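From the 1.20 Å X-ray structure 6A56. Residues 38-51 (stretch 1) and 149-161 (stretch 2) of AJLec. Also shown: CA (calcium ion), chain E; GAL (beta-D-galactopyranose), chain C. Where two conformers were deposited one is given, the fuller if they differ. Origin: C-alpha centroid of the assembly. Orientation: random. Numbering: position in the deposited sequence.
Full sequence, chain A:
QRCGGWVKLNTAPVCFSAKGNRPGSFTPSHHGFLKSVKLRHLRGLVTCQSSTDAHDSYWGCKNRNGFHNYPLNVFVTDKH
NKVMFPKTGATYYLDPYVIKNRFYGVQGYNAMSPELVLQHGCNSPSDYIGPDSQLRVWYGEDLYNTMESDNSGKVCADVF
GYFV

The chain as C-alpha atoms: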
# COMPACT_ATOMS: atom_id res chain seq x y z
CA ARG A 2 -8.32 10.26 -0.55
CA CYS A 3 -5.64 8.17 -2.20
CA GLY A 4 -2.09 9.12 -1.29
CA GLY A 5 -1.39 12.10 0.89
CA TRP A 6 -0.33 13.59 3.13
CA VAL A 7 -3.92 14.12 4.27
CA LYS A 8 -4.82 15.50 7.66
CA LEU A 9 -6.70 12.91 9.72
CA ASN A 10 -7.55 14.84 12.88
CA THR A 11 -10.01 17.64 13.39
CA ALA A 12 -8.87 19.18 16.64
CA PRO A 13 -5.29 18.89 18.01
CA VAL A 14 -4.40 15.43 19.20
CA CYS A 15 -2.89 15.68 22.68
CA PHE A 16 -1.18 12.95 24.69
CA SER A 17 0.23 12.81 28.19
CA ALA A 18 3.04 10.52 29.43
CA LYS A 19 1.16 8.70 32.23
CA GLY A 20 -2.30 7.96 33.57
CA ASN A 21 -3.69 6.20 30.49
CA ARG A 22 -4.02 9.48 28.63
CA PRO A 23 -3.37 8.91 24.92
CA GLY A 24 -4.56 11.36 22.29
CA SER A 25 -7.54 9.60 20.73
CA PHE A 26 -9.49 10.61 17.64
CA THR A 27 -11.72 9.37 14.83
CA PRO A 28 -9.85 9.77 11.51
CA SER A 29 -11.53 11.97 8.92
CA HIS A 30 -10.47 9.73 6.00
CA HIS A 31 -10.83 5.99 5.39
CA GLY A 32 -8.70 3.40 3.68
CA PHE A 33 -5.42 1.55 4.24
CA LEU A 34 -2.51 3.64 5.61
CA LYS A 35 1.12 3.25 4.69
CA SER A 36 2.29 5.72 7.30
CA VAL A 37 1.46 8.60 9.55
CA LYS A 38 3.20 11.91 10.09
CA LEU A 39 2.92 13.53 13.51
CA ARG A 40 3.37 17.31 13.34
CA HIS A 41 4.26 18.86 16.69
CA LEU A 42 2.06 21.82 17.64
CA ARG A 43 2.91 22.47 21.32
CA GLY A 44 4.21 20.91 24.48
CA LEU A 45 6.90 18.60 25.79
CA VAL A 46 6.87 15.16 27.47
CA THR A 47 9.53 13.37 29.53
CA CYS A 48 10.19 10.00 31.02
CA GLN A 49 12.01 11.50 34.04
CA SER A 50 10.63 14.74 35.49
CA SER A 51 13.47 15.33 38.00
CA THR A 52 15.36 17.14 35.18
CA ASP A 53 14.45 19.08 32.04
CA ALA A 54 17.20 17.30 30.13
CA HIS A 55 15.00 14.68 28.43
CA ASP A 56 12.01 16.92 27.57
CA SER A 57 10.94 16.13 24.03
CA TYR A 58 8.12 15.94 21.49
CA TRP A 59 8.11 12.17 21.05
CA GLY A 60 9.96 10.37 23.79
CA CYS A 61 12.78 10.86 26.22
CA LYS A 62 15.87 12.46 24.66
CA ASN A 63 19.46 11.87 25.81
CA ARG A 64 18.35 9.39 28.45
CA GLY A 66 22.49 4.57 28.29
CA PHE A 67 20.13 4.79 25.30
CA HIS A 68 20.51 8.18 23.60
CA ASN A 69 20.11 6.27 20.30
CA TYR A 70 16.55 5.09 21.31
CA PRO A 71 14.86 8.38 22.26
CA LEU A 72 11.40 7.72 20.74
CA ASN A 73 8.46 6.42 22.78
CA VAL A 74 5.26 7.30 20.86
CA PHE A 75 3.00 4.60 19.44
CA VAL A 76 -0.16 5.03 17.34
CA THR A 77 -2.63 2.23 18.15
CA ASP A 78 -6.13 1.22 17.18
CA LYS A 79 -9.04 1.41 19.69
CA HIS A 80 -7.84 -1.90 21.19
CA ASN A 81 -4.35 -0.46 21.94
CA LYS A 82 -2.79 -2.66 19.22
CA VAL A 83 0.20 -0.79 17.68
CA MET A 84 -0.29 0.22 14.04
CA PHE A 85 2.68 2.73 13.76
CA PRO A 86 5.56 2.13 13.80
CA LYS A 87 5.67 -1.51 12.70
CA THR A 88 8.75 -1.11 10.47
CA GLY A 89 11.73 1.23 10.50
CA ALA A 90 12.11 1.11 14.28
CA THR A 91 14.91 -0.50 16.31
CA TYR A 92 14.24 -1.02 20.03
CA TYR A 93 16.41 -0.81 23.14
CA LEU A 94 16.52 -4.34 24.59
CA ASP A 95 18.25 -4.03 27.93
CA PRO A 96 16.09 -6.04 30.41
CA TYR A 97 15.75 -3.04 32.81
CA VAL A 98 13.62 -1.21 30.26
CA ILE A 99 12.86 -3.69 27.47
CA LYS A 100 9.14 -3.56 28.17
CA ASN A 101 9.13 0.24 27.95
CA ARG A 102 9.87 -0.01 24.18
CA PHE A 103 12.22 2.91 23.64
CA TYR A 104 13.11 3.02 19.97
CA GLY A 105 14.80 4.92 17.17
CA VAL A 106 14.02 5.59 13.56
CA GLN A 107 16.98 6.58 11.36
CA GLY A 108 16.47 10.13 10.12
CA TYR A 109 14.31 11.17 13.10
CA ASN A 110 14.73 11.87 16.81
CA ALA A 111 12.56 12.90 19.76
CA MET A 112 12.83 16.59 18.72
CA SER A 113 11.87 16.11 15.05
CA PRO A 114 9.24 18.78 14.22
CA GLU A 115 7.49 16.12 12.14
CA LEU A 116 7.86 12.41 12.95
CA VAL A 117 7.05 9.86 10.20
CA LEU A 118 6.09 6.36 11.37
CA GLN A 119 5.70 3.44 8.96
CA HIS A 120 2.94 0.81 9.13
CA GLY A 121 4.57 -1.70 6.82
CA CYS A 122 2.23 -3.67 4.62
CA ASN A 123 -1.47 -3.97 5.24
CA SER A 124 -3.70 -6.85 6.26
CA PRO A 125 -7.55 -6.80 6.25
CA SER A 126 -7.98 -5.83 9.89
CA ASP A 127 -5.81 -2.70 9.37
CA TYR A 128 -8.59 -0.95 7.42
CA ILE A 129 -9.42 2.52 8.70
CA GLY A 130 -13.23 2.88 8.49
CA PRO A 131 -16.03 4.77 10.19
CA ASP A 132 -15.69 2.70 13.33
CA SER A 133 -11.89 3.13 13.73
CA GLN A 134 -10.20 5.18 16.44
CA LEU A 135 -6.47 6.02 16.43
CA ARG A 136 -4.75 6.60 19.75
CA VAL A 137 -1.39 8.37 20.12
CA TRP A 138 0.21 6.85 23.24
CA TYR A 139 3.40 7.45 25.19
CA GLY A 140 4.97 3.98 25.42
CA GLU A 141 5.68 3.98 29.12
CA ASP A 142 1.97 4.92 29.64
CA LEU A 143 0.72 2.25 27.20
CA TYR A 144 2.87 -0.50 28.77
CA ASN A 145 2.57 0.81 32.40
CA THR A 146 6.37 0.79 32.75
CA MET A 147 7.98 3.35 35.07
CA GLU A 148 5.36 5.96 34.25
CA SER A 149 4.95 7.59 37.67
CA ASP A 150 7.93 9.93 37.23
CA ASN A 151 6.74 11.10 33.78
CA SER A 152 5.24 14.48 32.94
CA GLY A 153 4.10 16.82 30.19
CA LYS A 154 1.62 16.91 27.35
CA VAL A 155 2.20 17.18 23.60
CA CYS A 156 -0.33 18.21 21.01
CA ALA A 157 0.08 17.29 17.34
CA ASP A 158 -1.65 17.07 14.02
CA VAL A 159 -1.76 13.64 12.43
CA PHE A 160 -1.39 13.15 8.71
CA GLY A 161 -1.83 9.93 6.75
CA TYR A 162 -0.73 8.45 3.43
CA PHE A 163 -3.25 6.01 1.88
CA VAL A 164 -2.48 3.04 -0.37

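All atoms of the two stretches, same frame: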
# COMPACT_ATOMS: atom_id res chain seq x y z
N LYS A 38 2.27 10.84 9.79
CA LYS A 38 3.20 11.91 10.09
C LYS A 38 2.60 12.71 11.24
O LYS A 38 1.52 13.26 11.08
CB LYS A 38 3.50 12.79 8.87
CG LYS A 38 4.46 13.92 9.13
CD LYS A 38 4.76 14.74 7.94
CE LYS A 38 3.54 15.44 7.36
NZ LYS A 38 3.96 16.63 6.57
N LEU A 39 3.32 12.77 12.35
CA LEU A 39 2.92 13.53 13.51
C LEU A 39 3.60 14.88 13.45
O LEU A 39 4.83 14.93 13.38
CB LEU A 39 3.32 12.78 14.78
CG LEU A 39 2.92 11.32 14.91
CD1 LEU A 39 3.37 10.71 16.24
CD2 LEU A 39 1.44 11.12 14.69
N ARG A 40 2.81 15.97 13.43
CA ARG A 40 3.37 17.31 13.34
C ARG A 40 3.20 18.00 14.68
O ARG A 40 2.07 18.22 15.10
CB ARG A 40 2.71 18.13 12.22
CG ARG A 40 3.27 19.54 12.07
CD ARG A 40 2.73 20.34 10.90
NE ARG A 40 1.34 20.68 11.12
CZ ARG A 40 0.61 21.35 10.24
NH1 ARG A 40 1.23 21.91 9.20
NH2 ARG A 40 -0.71 21.41 10.37
N HIS A 41 4.30 18.24 15.38
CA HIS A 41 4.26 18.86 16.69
C HIS A 41 3.60 20.25 16.60
O HIS A 41 3.97 21.06 15.77
CB HIS A 41 5.66 18.95 17.29
CG HIS A 41 5.74 19.71 18.55
ND1 HIS A 41 5.49 19.25 19.83
CD2 HIS A 41 6.04 21.02 18.69
CE1 HIS A 41 5.64 20.26 20.69
NE2 HIS A 41 6.03 21.34 19.99
N LEU A 42 2.69 20.50 17.53
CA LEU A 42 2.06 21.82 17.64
C LEU A 42 2.52 22.52 18.91
O LEU A 42 2.83 23.71 18.84
CB LEU A 42 0.54 21.71 17.60
CG LEU A 42 -0.03 21.15 16.32
CD1 LEU A 42 -1.52 20.96 16.51
CD2 LEU A 42 0.31 22.06 15.16
N ARG A 43 2.50 21.85 20.05
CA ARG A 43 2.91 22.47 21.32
C ARG A 43 3.19 21.37 22.36
O ARG A 43 2.74 20.27 22.23
CB ARG A 43 1.85 23.43 21.89
CG ARG A 43 0.52 22.76 22.16
CD ARG A 43 -0.60 23.77 22.46
NE ARG A 43 -1.90 23.12 22.65
CZ ARG A 43 -2.87 22.93 21.71
NH1 ARG A 43 -2.64 23.00 20.39
NH2 ARG A 43 -4.08 22.53 22.10
N GLY A 44 4.03 21.73 23.33
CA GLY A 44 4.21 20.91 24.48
C GLY A 44 5.48 20.04 24.45
O GLY A 44 6.10 19.86 23.40
N LEU A 45 5.81 19.51 25.62
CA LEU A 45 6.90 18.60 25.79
C LEU A 45 6.50 17.49 26.77
O LEU A 45 5.73 17.76 27.70
CB LEU A 45 8.14 19.28 26.38
CG LEU A 45 8.77 20.34 25.48
CD1 LEU A 45 9.69 21.26 26.27
CD2 LEU A 45 9.55 19.77 24.31
N VAL A 46 7.00 16.27 26.52
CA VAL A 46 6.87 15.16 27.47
C VAL A 46 8.26 14.71 27.93
O VAL A 46 9.27 14.96 27.27
CB VAL A 46 6.13 13.96 26.88
CG1 VAL A 46 4.62 14.27 26.82
CG2 VAL A 46 6.69 13.58 25.52
N THR A 47 8.30 14.00 29.06
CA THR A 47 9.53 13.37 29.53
C THR A 47 9.20 12.09 30.27
O THR A 47 8.14 11.90 30.84
CB THR A 47 10.34 14.31 30.45
OG1 THR A 47 11.54 13.63 30.81
CG2 THR A 47 9.59 14.72 31.70
N CYS A 48 10.21 11.20 30.28
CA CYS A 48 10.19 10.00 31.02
C CYS A 48 10.87 10.11 32.39
O CYS A 48 10.90 9.13 33.15
CB CYS A 48 10.77 8.83 30.23
SG CYS A 48 12.58 8.73 30.12
N GLN A 49 11.39 11.30 32.73
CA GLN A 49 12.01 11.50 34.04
C GLN A 49 11.91 12.99 34.38
O GLN A 49 12.67 13.79 33.82
CB GLN A 49 13.46 11.01 34.04
CG GLN A 49 14.23 11.41 35.29
CD GLN A 49 13.46 10.81 36.42
OE1 GLN A 49 13.67 9.63 36.76
NE2 GLN A 49 12.67 11.59 37.13
N SER A 50 10.96 13.34 35.27
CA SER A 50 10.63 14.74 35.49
C SER A 50 11.55 15.44 36.49
O SER A 50 11.37 16.60 36.71
CB SER A 50 9.21 14.85 35.96
OG SER A 50 9.04 14.19 37.20
N SER A 51 12.53 14.71 37.07
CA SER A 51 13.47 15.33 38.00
C SER A 51 14.42 16.33 37.32
O SER A 51 15.13 17.02 38.01
CB SER A 51 14.29 14.26 38.72
OG SER A 51 15.11 13.47 37.81
N SER A 149 5.35 6.68 36.61
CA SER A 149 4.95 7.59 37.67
C SER A 149 5.80 8.86 37.74
O SER A 149 5.33 9.87 38.24
CB SER A 149 4.95 6.92 38.99
OG SER A 149 6.25 6.63 39.46
N ASP A 150 7.03 8.79 37.24
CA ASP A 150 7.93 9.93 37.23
C ASP A 150 7.89 10.68 35.89
O ASP A 150 8.74 11.56 35.65
CB ASP A 150 9.36 9.48 37.56
CG ASP A 150 9.91 8.41 36.66
OD1 ASP A 150 9.26 8.07 35.69
OD2 ASP A 150 11.07 7.98 36.92
N ASN A 151 6.86 10.43 35.08
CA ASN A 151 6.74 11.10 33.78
C ASN A 151 5.94 12.40 33.92
O ASN A 151 5.23 12.62 34.91
CB ASN A 151 6.04 10.20 32.75
CG ASN A 151 6.84 8.95 32.46
OD1 ASN A 151 7.97 8.75 32.97
ND2 ASN A 151 6.32 8.08 31.62
N SER A 152 6.06 13.28 32.93
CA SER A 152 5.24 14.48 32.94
C SER A 152 5.15 15.06 31.54
O SER A 152 5.83 14.62 30.60
CB SER A 152 5.76 15.47 33.96
OG SER A 152 7.00 15.97 33.57
N GLY A 153 4.28 16.06 31.42
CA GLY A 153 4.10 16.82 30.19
C GLY A 153 2.92 16.38 29.36
O GLY A 153 2.22 15.43 29.68
N LYS A 154 2.70 17.10 28.27
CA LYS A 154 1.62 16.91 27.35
C LYS A 154 2.01 17.50 26.02
O LYS A 154 2.46 18.65 25.99
CB LYS A 154 0.33 17.56 27.85
CG LYS A 154 -0.90 17.33 27.01
CD LYS A 154 -2.12 17.87 27.70
CE LYS A 154 -3.32 18.12 26.86
NZ LYS A 154 -4.44 18.37 27.78
N VAL A 155 1.87 16.73 24.94
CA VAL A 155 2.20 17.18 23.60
C VAL A 155 0.92 17.12 22.79
O VAL A 155 0.18 16.15 22.86
CB VAL A 155 3.30 16.28 23.00
CG1 VAL A 155 3.37 16.44 21.50
CG2 VAL A 155 4.63 16.60 23.65
N CYS A 156 0.72 18.19 21.99
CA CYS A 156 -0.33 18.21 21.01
C CYS A 156 0.26 18.21 19.61
O CYS A 156 1.25 18.90 19.38
CB CYS A 156 -1.27 19.40 21.17
SG CYS A 156 -2.04 19.51 22.81
N ALA A 157 -0.41 17.48 18.71
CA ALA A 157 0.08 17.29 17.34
C ALA A 157 -1.09 17.22 16.37
O ALA A 157 -2.20 16.90 16.77
CB ALA A 157 0.87 16.01 17.27
N ASP A 158 -0.80 17.51 15.10
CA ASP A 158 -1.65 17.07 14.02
C ASP A 158 -1.16 15.73 13.50
O ASP A 158 0.06 15.43 13.66
CB ASP A 158 -1.68 18.14 12.92
CG ASP A 158 -2.42 19.42 13.29
OD1 ASP A 158 -3.45 19.27 14.00
OD2 ASP A 158 -1.94 20.52 12.84
N VAL A 159 -2.07 14.94 12.90
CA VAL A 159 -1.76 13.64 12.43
C VAL A 159 -2.17 13.50 10.98
O VAL A 159 -3.33 13.67 10.64
CB VAL A 159 -2.44 12.55 13.26
CG1 VAL A 159 -2.06 11.16 12.79
CG2 VAL A 159 -2.17 12.72 14.76
N PHE A 160 -1.17 13.31 10.11
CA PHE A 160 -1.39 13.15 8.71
C PHE A 160 -1.24 11.66 8.33
O PHE A 160 -0.45 10.95 8.95
CB PHE A 160 -0.41 14.01 7.90
CG PHE A 160 -0.55 15.48 8.09
CD1 PHE A 160 0.08 16.11 9.14
CD2 PHE A 160 -1.32 16.24 7.20
CE1 PHE A 160 -0.06 17.48 9.32
CE2 PHE A 160 -1.47 17.60 7.42
CZ PHE A 160 -0.81 18.23 8.45
N GLY A 161 -1.94 11.26 7.27
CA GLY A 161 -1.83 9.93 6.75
C GLY A 161 -1.52 9.89 5.26
O GLY A 161 -1.77 10.84 4.54
CA CA E . 9.58 7.17 33.54
C1 GAL C . 13.70 5.40 35.12
C2 GAL C . 12.68 6.19 34.31
C3 GAL C . 12.41 5.44 33.04
C4 GAL C . 13.71 5.17 32.28
C5 GAL C . 14.78 4.60 33.19
C6 GAL C . 16.13 4.53 32.47
O2 GAL C . 11.39 6.29 34.94
O3 GAL C . 11.47 6.20 32.27
O4 GAL C . 14.18 6.41 31.71
O5 GAL C . 14.92 5.40 34.37
O6 GAL C . 17.07 3.77 33.23
O HOH W 1 4.39 20.24 28.08
O HOH W 2 6.32 13.40 37.51

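The most distinctive feature of this contact is the calcium ion at one end of it, where both stretches supply ligands and the bound galactose completes part of the shell. Stretch 1 offers a backbone carbonyl, C48 O, 2.4 Å from the calcium ion, while stretch 2 contributes two side chains, with D150 OD1 at 2.4 Å and N151 OD1 at 2.3 Å from the ion. The sugar coordinates through GAL O2 and GAL O3, each 2.5 Å from the calcium, and two further ligands come from elsewhere in the structure. C48 O and N151 OD1 lie only 3.0 Å apart, a close approach of two oxygens that the shared cation makes tolerable. D150 also reaches the sugar directly, its OD2 lying 2.6 Å from GAL O2, in keeping with a galactose-binding lectin.

The stretches run antiparallel as neighbouring β-strands; from the end far from the calcium, K38 and F160 form a hydrogen-bonded pair, with K38 N to F160 O at 2.8 Å and F160 N to K38 O at 2.9 Å. R40 and D158 repeat the pattern, through R40 N to D158 O at 2.8 Å and D158 N to R40 O at 3.0 Å. A β-bulge then shifts the register by one residue between H41 and R43. Here C156 O accepts from two successive amides, L42 N at 2.8 Å and R43 N at 3.3 Å, and C156 N returns a bond to R43 O at 2.9 Å. The extra residue is thus absorbed without losing the ladder, although stretch 1 turns a corner at R43. Beyond it, K154 N makes only a weak bond to L45 O at 3.2 Å, and water 1 bridges L45 N and K154 O. Regular pairing resumes at T47 and S152, with T47 N to S152 O at 3.0 Å and S152 N to T47 O at 3.3 Å.

Two glycines allow close backbone approach. G44 CA lies 3.2 Å from K154 O, and G153 CA lies 3.1 Å from L45 O; at either glycine a CB would point toward the other stretch and clash with that same carbonyl oxygen.

On the face carrying K38, R40, D158 and F160, charge and aromatic chemistry combine. R40 NH2 forms a salt bridge with D158 OD2 at 2.9 Å, the carboxylate lying near the guanidinium plane, where the N-H groups point. F160 CZ covers one face of that guanidinium, 3.7 Å from R40 NH2, while K38 NZ sits over the F160 ring, 5.0 Å from its centroid, in a cation-π interaction. Farther along, C156 SG lies over the R43 guanidinium, 3.6 Å from R43 NE.

On the face shared by L39, H41, A157 and V159, the leucine and valine make an apolar contact, L39 CD2 lying 3.9 Å from V159 CG2. Past the bulge, V46 CG1 and V155 CG2 meet at the same distance, 3.9 Å. Beyond the strands, S50 N donates to D150 O at 2.9 Å, tying the two loops together beside the calcium site.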